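Local coordinates for protein HTH-type transcriptional repressor MdtR (Bacillus subtilis, PDB 1S3J) that is a homodimeric MarR-family repressor that binds directly to the promoter region of the multidrug resistance operon mdtRP and represses its expression, at residues 14-17 / 18-22; 34-37 / 38-41; 102-105 / 106-109. All blocks are in the same frame, centred on the assembly; numbering follows the deposited sequence.

Interaction 1. Residues 14-17 / 18-22; sequences SLQA and LFQKI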
ATOM      1  N   SER A  14      -0.665  -6.297 -13.415  1.00 33.69           N
ATOM      2  CA  SER A  14      -0.731  -4.881 -13.785  1.00 33.36           C
ATOM      3  C   SER A  14      -0.638  -3.994 -12.537  1.00 32.36           C
ATOM      4  O   SER A  14       0.217  -3.133 -12.465  1.00 31.30           O
ATOM      5  CB  SER A  14      -2.011  -4.562 -14.564  1.00 33.24           C
ATOM      6  OG  SER A  14      -2.146  -5.376 -15.720  1.00 33.56           O
ATOM      7  N   LEU A  15      -1.496  -4.234 -11.549  1.00 32.43           N
ATOM      8  CA  LEU A  15      -1.495  -3.428 -10.332  1.00 33.39           C
ATOM      9  C   LEU A  15      -0.165  -3.499  -9.598  1.00 34.11           C
ATOM     10  O   LEU A  15       0.319  -2.490  -9.117  1.00 33.90           O
ATOM     11  CB  LEU A  15      -2.660  -3.799  -9.410  1.00 33.53           C
ATOM     12  CG  LEU A  15      -4.045  -3.484  -9.980  1.00 31.85           C
ATOM     13  CD1 LEU A  15      -5.111  -3.989  -9.066  1.00 33.71           C
ATOM     14  CD2 LEU A  15      -4.215  -2.023 -10.208  1.00 32.41           C
ATOM     15  N   GLN A  16       0.470  -4.665  -9.589  1.00 35.65           N
ATOM     16  CA  GLN A  16       1.727  -4.852  -8.859  1.00 36.56           C
ATOM     17  C   GLN A  16       2.849  -4.091  -9.546  1.00 36.66           C
ATOM     18  O   GLN A  16       3.752  -3.563  -8.881  1.00 37.98           O
ATOM     19  CB  GLN A  16       2.047  -6.338  -8.740  1.00 37.70           C
ATOM     20  CG  GLN A  16       3.298  -6.722  -7.908  1.00 41.56           C
ATOM     21  CD  GLN A  16       3.945  -8.031  -8.394  1.00 46.10           C
ATOM     22  OE1 GLN A  16       3.254  -9.049  -8.563  1.00 48.90           O
ATOM     23  NE2 GLN A  16       5.257  -7.994  -8.647  1.00 48.63           N
ATOM     24  N   ALA A  17       2.813  -4.003 -10.870  1.00 35.47           N
ATOM     25  CA  ALA A  17       3.829  -3.239 -11.567  1.00 34.39           C
ATOM     26  C   ALA A  17       3.582  -1.746 -11.364  1.00 34.10           C
ATOM     27  O   ALA A  17       4.517  -0.985 -11.244  1.00 33.57           O
ATOM     28  CB  ALA A  17       3.833  -3.572 -13.037  1.00 34.33           C
ATOM     29  N   LEU A  18       2.323  -1.321 -11.345  1.00 33.84           N
ATOM     30  CA  LEU A  18       2.025   0.103 -11.173  1.00 33.61           C
ATOM     31  C   LEU A  18       2.456   0.553  -9.782  1.00 34.27           C
ATOM     32  O   LEU A  18       3.084   1.596  -9.636  1.00 33.50           O
ATOM     33  CB  LEU A  18       0.544   0.403 -11.452  1.00 33.34           C
ATOM     34  CG  LEU A  18       0.181   0.263 -12.945  1.00 31.78           C
ATOM     35  CD1 LEU A  18      -1.273   0.272 -13.156  1.00 33.13           C
ATOM     36  CD2 LEU A  18       0.807   1.370 -13.739  1.00 32.27           C
ATOM     37  N   PHE A  19       2.165  -0.278  -8.793  1.00 35.79           N
ATOM     38  CA  PHE A  19       2.474  -0.001  -7.396  1.00 37.74           C
ATOM     39  C   PHE A  19       3.976   0.112  -7.163  1.00 38.67           C
ATOM     40  O   PHE A  19       4.444   1.148  -6.730  1.00 38.61           O
ATOM     41  CB  PHE A  19       1.870  -1.069  -6.489  1.00 38.25           C
ATOM     42  CG  PHE A  19       2.114  -0.822  -5.024  1.00 41.26           C
ATOM     43  CD1 PHE A  19       1.379   0.134  -4.336  1.00 44.10           C
ATOM     44  CD2 PHE A  19       3.088  -1.524  -4.341  1.00 43.16           C
ATOM     45  CE1 PHE A  19       1.617   0.385  -2.980  1.00 43.67           C
ATOM     46  CE2 PHE A  19       3.322  -1.278  -2.979  1.00 44.79           C
ATOM     47  CZ  PHE A  19       2.583  -0.321  -2.309  1.00 43.80           C
ATOM     48  N   GLN A  20       4.735  -0.938  -7.469  1.00 39.82           N
ATOM     49  CA  GLN A  20       6.195  -0.882  -7.378  1.00 40.93           C
ATOM     50  C   GLN A  20       6.810   0.337  -8.052  1.00 41.24           C
ATOM     51  O   GLN A  20       7.866   0.800  -7.657  1.00 41.19           O
ATOM     52  CB  GLN A  20       6.815  -2.131  -7.994  1.00 41.44           C
ATOM     53  CG  GLN A  20       6.630  -3.402  -7.170  1.00 43.68           C
ATOM     54  CD  GLN A  20       6.899  -4.661  -8.010  1.00 47.06           C
ATOM     55  OE1 GLN A  20       6.372  -4.806  -9.120  1.00 47.33           O
ATOM     56  NE2 GLN A  20       7.737  -5.548  -7.493  1.00 48.37           N
ATOM     57  N   LYS A  21       6.157   0.837  -9.096  1.00 42.23           N
ATOM     58  CA  LYS A  21       6.633   2.005  -9.837  1.00 42.29           C
ATOM     59  C   LYS A  21       6.169   3.337  -9.241  1.00 42.21           C
ATOM     60  O   LYS A  21       6.869   4.349  -9.350  1.00 42.28           O
ATOM     61  CB  LYS A  21       6.137   1.915 -11.277  1.00 42.64           C
ATOM     62  CG  LYS A  21       7.195   2.158 -12.326  1.00 44.99           C
ATOM     63  CD  LYS A  21       6.586   2.021 -13.735  1.00 48.21           C
ATOM     64  CE  LYS A  21       6.350   0.556 -14.175  1.00 49.47           C
ATOM     65  NZ  LYS A  21       7.618  -0.195 -14.435  1.00 51.34           N
ATOM     66  N   ILE A  22       4.980   3.349  -8.643  1.00 42.15           N
ATOM     67  CA  ILE A  22       4.351   4.596  -8.212  1.00 42.40           C
ATOM     68  C   ILE A  22       4.577   4.835  -6.731  1.00 43.02           C
ATOM     69  O   ILE A  22       4.756   5.977  -6.320  1.00 42.58           O
ATOM     70  CB  ILE A  22       2.838   4.616  -8.549  1.00 42.08           C
ATOM     71  CG1 ILE A  22       2.621   4.833 -10.044  1.00 41.74           C
ATOM     72  CG2 ILE A  22       2.103   5.742  -7.809  1.00 42.41           C
ATOM     73  CD1 ILE A  22       1.251   4.364 -10.544  1.00 39.81           C
TER
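The amide groups of Gln-16 and Gln-20 run out from neighbouring turns of one helix, side by side and pointing the same way, their planes turned 67° from each other. They therefore do not stack as parallel plates. In Gln-16, CG stands anti to the backbone N (chi1 -176°) and the chain beyond it is extended; its OE1 end is hydrogen-bonded back to Gln-12, one turn earlier. The amide of Gln-20 is probably modelled the wrong way round, so which of its ends approaches Gln-16 is best left open, although Gln-20 CG rests 3.4 Å from Gln-16 O. The other flat group, the Phe-19 ring, leads away from residues 14-17: within this contact its CB does the touching, 3.4 Å from Leu-15 O, while the side chain packs on Phe-19 of the second subunit. All of this belongs to the long helix 4-32, whose i to i+4 bonds carry the backbone. Phe-19 N donates to Leu-15 O at 2.9 Å, and Gln-20 N gives Gln-16 O a nearly straight bond of 3.1 Å. The last of these hydrogen bonds, Lys-21 N to Ala-17 O, is longer and more bent, 3.3 Å with an angle of 138°. Leu-18 leans back along the helix, its CG 3.4 Å from Ser-14 O, the same oxygen that accepts the Leu-18 N-H. MarR dimers are built largely from terminal helices, and here Ser-14 and Leu-15 pack on Thr-135 of the second subunit, while Ile-22 reaches Met-116 and Tyr-119 of helix 99-120 in its own chain.

Interaction 2. Residues 34-37 / 38-41; sequences GVTP and AQLF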
ATOM      1  N   GLY A  34       8.692  16.585   3.915  1.00 48.56           N
ATOM      2  CA  GLY A  34       8.878  16.401   5.340  1.00 47.33           C
ATOM      3  C   GLY A  34       7.787  15.656   6.096  1.00 46.10           C
ATOM      4  O   GLY A  34       7.895  15.510   7.319  1.00 46.40           O
ATOM      5  N   VAL A  35       6.762  15.177   5.394  1.00 43.94           N
ATOM      6  CA  VAL A  35       5.614  14.527   6.029  1.00 42.84           C
ATOM      7  C   VAL A  35       5.586  13.020   5.728  1.00 41.18           C
ATOM      8  O   VAL A  35       6.047  12.570   4.676  1.00 40.84           O
ATOM      9  CB  VAL A  35       4.246  15.226   5.638  1.00 42.89           C
ATOM     10  CG1 VAL A  35       4.463  16.686   5.271  1.00 43.23           C
ATOM     11  CG2 VAL A  35       3.535  14.517   4.505  1.00 43.15           C
ATOM     12  N   THR A  36       5.065  12.255   6.677  1.00 39.59           N
ATOM     13  CA  THR A  36       4.894  10.817   6.519  1.00 38.71           C
ATOM     14  C   THR A  36       3.462  10.528   6.071  1.00 37.65           C
ATOM     15  O   THR A  36       2.613  11.417   6.107  1.00 36.54           O
ATOM     16  CB  THR A  36       5.154  10.097   7.851  1.00 39.20           C
ATOM     17  OG1 THR A  36       4.218  10.566   8.845  1.00 38.09           O
ATOM     18  CG2 THR A  36       6.589  10.416   8.383  1.00 39.17           C
ATOM     19  N   PRO A  37       3.195   9.295   5.654  1.00 36.39           N
ATOM     20  CA  PRO A  37       1.828   8.872   5.353  1.00 36.04           C
ATOM     21  C   PRO A  37       0.839   9.120   6.485  1.00 35.20           C
ATOM     22  O   PRO A  37      -0.296   9.456   6.189  1.00 35.50           O
ATOM     23  CB  PRO A  37       1.971   7.358   5.114  1.00 36.10           C
ATOM     24  CG  PRO A  37       3.346   7.197   4.620  1.00 36.72           C
ATOM     25  CD  PRO A  37       4.172   8.221   5.376  1.00 36.99           C
ATOM     26  N   ALA A  38       1.228   8.916   7.737  1.00 33.87           N
ATOM     27  CA  ALA A  38       0.272   9.073   8.841  1.00 33.52           C
ATOM     28  C   ALA A  38      -0.015  10.557   9.063  1.00 32.87           C
ATOM     29  O   ALA A  38      -1.154  10.951   9.322  1.00 32.11           O
ATOM     30  CB  ALA A  38       0.795   8.417  10.126  1.00 33.25           C
ATOM     31  N   GLN A  39       1.022  11.377   8.960  1.00 32.63           N
ATOM     32  CA  GLN A  39       0.853  12.818   9.068  1.00 33.04           C
ATOM     33  C   GLN A  39      -0.015  13.324   7.915  1.00 33.11           C
ATOM     34  O   GLN A  39      -0.859  14.207   8.119  1.00 32.45           O
ATOM     35  CB  GLN A  39       2.206  13.540   9.074  1.00 33.42           C
ATOM     36  CG  GLN A  39       2.992  13.375  10.379  1.00 33.73           C
ATOM     37  CD  GLN A  39       4.420  13.873  10.255  1.00 34.95           C
ATOM     38  OE1 GLN A  39       4.684  14.763   9.477  1.00 38.35           O
ATOM     39  NE2 GLN A  39       5.331  13.309  11.029  1.00 36.69           N
ATOM     40  N   LEU A  40       0.166  12.746   6.721  1.00 33.22           N
ATOM     41  CA  LEU A  40      -0.605  13.152   5.539  1.00 33.37           C
ATOM     42  C   LEU A  40      -2.068  12.792   5.775  1.00 33.59           C
ATOM     43  O   LEU A  40      -2.955  13.584   5.466  1.00 33.59           O
ATOM     44  CB  LEU A  40      -0.085  12.508   4.242  1.00 33.20           C
ATOM     45  CG  LEU A  40      -0.924  12.868   2.987  1.00 34.94           C
ATOM     46  CD1 LEU A  40      -0.766  14.359   2.655  1.00 36.10           C
ATOM     47  CD2 LEU A  40      -0.615  11.992   1.762  1.00 33.40           C
ATOM     48  N   PHE A  41      -2.305  11.629   6.369  1.00 33.29           N
ATOM     49  CA  PHE A  41      -3.651  11.215   6.683  1.00 34.42           C
ATOM     50  C   PHE A  41      -4.339  12.193   7.652  1.00 34.07           C
ATOM     51  O   PHE A  41      -5.543  12.450   7.530  1.00 34.68           O
ATOM     52  CB  PHE A  41      -3.679   9.788   7.245  1.00 34.81           C
ATOM     53  CG  PHE A  41      -5.088   9.266   7.498  1.00 36.62           C
ATOM     54  CD1 PHE A  41      -5.716   8.432   6.583  1.00 39.27           C
ATOM     55  CD2 PHE A  41      -5.783   9.633   8.649  1.00 37.62           C
ATOM     56  CE1 PHE A  41      -7.032   7.967   6.812  1.00 40.04           C
ATOM     57  CE2 PHE A  41      -7.066   9.181   8.892  1.00 38.48           C
ATOM     58  CZ  PHE A  41      -7.700   8.342   7.971  1.00 40.78           C
TER
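A helix N-cap is built here, just after the Schellman turn that ends helix 4-32 at Gly-34: Thr-36 takes the cap position and starts helix 37-49. Its OG1 accepts the N-H of Gln-39 at 3.3 Å in a fairly straight bond (165°), satisfying a first-turn amide that has no preceding turn to bond to. The hydroxyl can do so because chi1 of 60° sets OG1 between the backbone N and the carbonyl carbon, while CG2 lies anti to that carbon. The Gln-39 side chain also lies against the cap, touching it without a hydrogen bond. Its CG stands beside its own N (chi1 -73°), and the chain runs back toward the cap, crossing Thr-36 obliquely with CG 3.4 Å from Thr-36 OG1. Farther out, Gln-39 OE1 comes to 3.6 Å from Val-35 CA, but its hydrogen bond is with Lys-78. The regular backbone pattern begins at once, Leu-40 N donating to Thr-36 O at 2.9 Å and Phe-41 N to Pro-37 O at 3.0 Å. Pro-37, which lacks an N-H, is readily accommodated in the first turn. On the inner side Val-35 CG2 rests against Leu-40 CB at 4.1 Å, an apolar touch between the connecting segment and the new helix. Around this corner the helices of the winged helix-turn-helix domain converge. Met-30 of helix 4-32 lies against Val-35, Pro-37 and Leu-40; Leu-40 packs on Phe-105, Val-108 and Arg-112 of helix 99-120; Ala-38 and Gln-39 face helix 65-77 through Met-71, Arg-74 and Leu-75; Met-61 of helix 54-61 meets Ala-38 and Phe-41, and Phe-41 also packs on Gln-20 of the second subunit.

Interaction 3. Residues 102-105 / 106-109; sequences DIKF and EEVL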
ATOM      1  N   ASP A 102      -2.320  23.929   5.762  1.00 45.93           N
ATOM      2  CA  ASP A 102      -3.167  23.903   4.572  1.00 46.27           C
ATOM      3  C   ASP A 102      -2.292  23.963   3.321  1.00 45.82           C
ATOM      4  O   ASP A 102      -2.461  23.181   2.392  1.00 45.90           O
ATOM      5  CB  ASP A 102      -4.132  25.096   4.590  1.00 46.81           C
ATOM      6  CG  ASP A 102      -5.158  25.035   3.493  1.00 48.02           C
ATOM      7  OD1 ASP A 102      -6.110  24.227   3.606  1.00 50.31           O
ATOM      8  OD2 ASP A 102      -5.092  25.760   2.480  1.00 50.14           O
ATOM      9  N   ILE A 103      -1.336  24.875   3.327  1.00 45.21           N
ATOM     10  CA  ILE A 103      -0.410  25.032   2.216  1.00 45.03           C
ATOM     11  C   ILE A 103       0.445  23.770   2.033  1.00 44.73           C
ATOM     12  O   ILE A 103       0.722  23.370   0.918  1.00 44.39           O
ATOM     13  CB  ILE A 103       0.480  26.269   2.448  1.00 45.05           C
ATOM     14  CG1 ILE A 103      -0.356  27.551   2.358  1.00 45.82           C
ATOM     15  CG2 ILE A 103       1.628  26.321   1.451  1.00 44.86           C
ATOM     16  CD1 ILE A 103       0.282  28.743   3.070  1.00 47.09           C
ATOM     17  N   LYS A 104       0.843  23.143   3.134  1.00 44.34           N
ATOM     18  CA  LYS A 104       1.700  21.965   3.070  1.00 43.99           C
ATOM     19  C   LYS A 104       0.913  20.758   2.568  1.00 43.46           C
ATOM     20  O   LYS A 104       1.446  19.965   1.784  1.00 42.37           O
ATOM     21  CB  LYS A 104       2.335  21.652   4.430  1.00 43.99           C
ATOM     22  CG  LYS A 104       3.588  20.783   4.354  1.00 45.39           C
ATOM     23  CD  LYS A 104       4.641  21.410   3.455  1.00 46.34           C
ATOM     24  CE  LYS A 104       5.972  20.783   3.637  1.00 47.29           C
ATOM     25  NZ  LYS A 104       7.038  21.632   3.061  1.00 48.90           N
ATOM     26  N   PHE A 105      -0.348  20.643   2.992  1.00 42.83           N
ATOM     27  CA  PHE A 105      -1.212  19.561   2.525  1.00 42.90           C
ATOM     28  C   PHE A 105      -1.468  19.685   1.024  1.00 43.71           C
ATOM     29  O   PHE A 105      -1.645  18.668   0.334  1.00 43.12           O
ATOM     30  CB  PHE A 105      -2.547  19.533   3.268  1.00 42.43           C
ATOM     31  CG  PHE A 105      -3.523  18.540   2.711  1.00 41.38           C
ATOM     32  CD1 PHE A 105      -3.320  17.173   2.889  1.00 42.24           C
ATOM     33  CD2 PHE A 105      -4.608  18.958   1.967  1.00 41.34           C
ATOM     34  CE1 PHE A 105      -4.212  16.248   2.360  1.00 42.15           C
ATOM     35  CE2 PHE A 105      -5.507  18.037   1.428  1.00 41.70           C
ATOM     36  CZ  PHE A 105      -5.316  16.689   1.631  1.00 42.19           C
ATOM     37  N   GLU A 106      -1.467  20.926   0.527  1.00 44.41           N
ATOM     38  CA  GLU A 106      -1.781  21.205  -0.877  1.00 45.16           C
ATOM     39  C   GLU A 106      -0.582  20.918  -1.770  1.00 44.67           C
ATOM     40  O   GLU A 106      -0.737  20.406  -2.871  1.00 43.81           O
ATOM     41  CB  GLU A 106      -2.248  22.652  -1.049  1.00 45.87           C
ATOM     42  CG  GLU A 106      -3.417  22.834  -2.000  1.00 47.64           C
ATOM     43  CD  GLU A 106      -4.670  22.097  -1.567  1.00 51.59           C
ATOM     44  OE1 GLU A 106      -5.170  22.367  -0.451  1.00 53.17           O
ATOM     45  OE2 GLU A 106      -5.167  21.251  -2.357  1.00 54.11           O
ATOM     46  N   GLU A 107       0.605  21.253  -1.265  1.00 44.76           N
ATOM     47  CA  GLU A 107       1.871  20.985  -1.944  1.00 44.64           C
ATOM     48  C   GLU A 107       2.125  19.479  -2.067  1.00 43.88           C
ATOM     49  O   GLU A 107       2.558  19.000  -3.099  1.00 43.78           O
ATOM     50  CB  GLU A 107       3.019  21.648  -1.183  1.00 45.12           C
ATOM     51  CG  GLU A 107       2.997  23.166  -1.233  1.00 46.68           C
ATOM     52  CD  GLU A 107       4.168  23.814  -0.489  1.00 50.24           C
ATOM     53  OE1 GLU A 107       4.840  23.143   0.337  1.00 51.48           O
ATOM     54  OE2 GLU A 107       4.413  25.021  -0.734  1.00 52.33           O
ATOM     55  N   VAL A 108       1.830  18.734  -1.009  1.00 43.36           N
ATOM     56  CA  VAL A 108       1.975  17.292  -1.025  1.00 42.66           C
ATOM     57  C   VAL A 108       0.966  16.668  -2.017  1.00 42.59           C
ATOM     58  O   VAL A 108       1.321  15.798  -2.813  1.00 41.87           O
ATOM     59  CB  VAL A 108       1.788  16.704   0.390  1.00 42.62           C
ATOM     60  CG1 VAL A 108       1.727  15.176   0.353  1.00 41.83           C
ATOM     61  CG2 VAL A 108       2.921  17.158   1.324  1.00 42.09           C
ATOM     62  N   LEU A 109      -0.279  17.130  -1.979  1.00 42.09           N
ATOM     63  CA  LEU A 109      -1.329  16.560  -2.828  1.00 42.44           C
ATOM     64  C   LEU A 109      -1.065  16.843  -4.326  1.00 42.05           C
ATOM     65  O   LEU A 109      -1.243  15.964  -5.172  1.00 41.30           O
ATOM     66  CB  LEU A 109      -2.697  17.109  -2.416  1.00 42.63           C
ATOM     67  CG  LEU A 109      -3.933  16.283  -2.786  1.00 44.38           C
ATOM     68  CD1 LEU A 109      -4.067  15.047  -1.895  1.00 45.30           C
ATOM     69  CD2 LEU A 109      -5.195  17.159  -2.693  1.00 45.08           C
TER
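The carbonyl oxygen of Ile-103 receives two backbone N-H groups: Glu-107 N at 3.0 Å with an angle of 155°, and, more weakly, Glu-106 N at 3.3 Å. Glu-106 N also donates to Asp-102 O at 3.1 Å, so its hydrogen is shared between successive carbonyls of helix 99-120. The aliphatic part of Glu-107 presses on the same Ile-103 oxygen, its CG only 3.1 Å away, because CG lies beside the backbone N (chi1 -68°) and the extended chain runs back along Ile-103. From there the carboxylate meets Lys-104, which bends at chi2 to cross it; Lys-104 CD lies 3.6 Å from Glu-107 OE1, and Lys-104 NZ 3.8 Å from it, a long salt bridge, while NZ also hydrogen-bonds to Gln-33. Another pair has like charges, Asp-102 OD2 lying 4.5 Å from Glu-106 OE1. Lys-47 forms salt bridges with both acids and probably offsets their repulsion. On the apolar side Phe-105 and Leu-109 lie side by side, pointing the same way, with CZ of the Phe-105 ring 4.1 Å from Leu-109 CD1. Val-108 CG2 tucks against Lys-104 O. Phe-105 packs against helix 37-49, on Leu-40, Leu-43 and Ala-44, and Val-108 joins it on Leu-40, so this early part of helix 99-120, just beyond strand 93-97, is laid against helix 37-49.

How the interactions relate
Interactions 2 and 3 meet directly: Leu-40 CD1 lies 3.5 Å from Val-108 CG1 and 3.8 Å from Phe-105 CD1, and Val-35 CG2 comes to 4.2 Å from Val-108 CG2. The capped start of helix 37-49 thus shares one apolar core with helix 99-120; the centres of the two contacts are about 11 Å apart. Interaction 1 stands off, its centre about 21 Å from that of interaction 2 and 25 Å from that of interaction 3, but its helix 4-32 runs on to the turn of interaction 2. It faces the second subunit, whose Gln-20 packs on Phe-41 of interaction 2; interaction 2 also borders helices 54-61 and 65-77, the predicted DNA-binding helix-turn-helix.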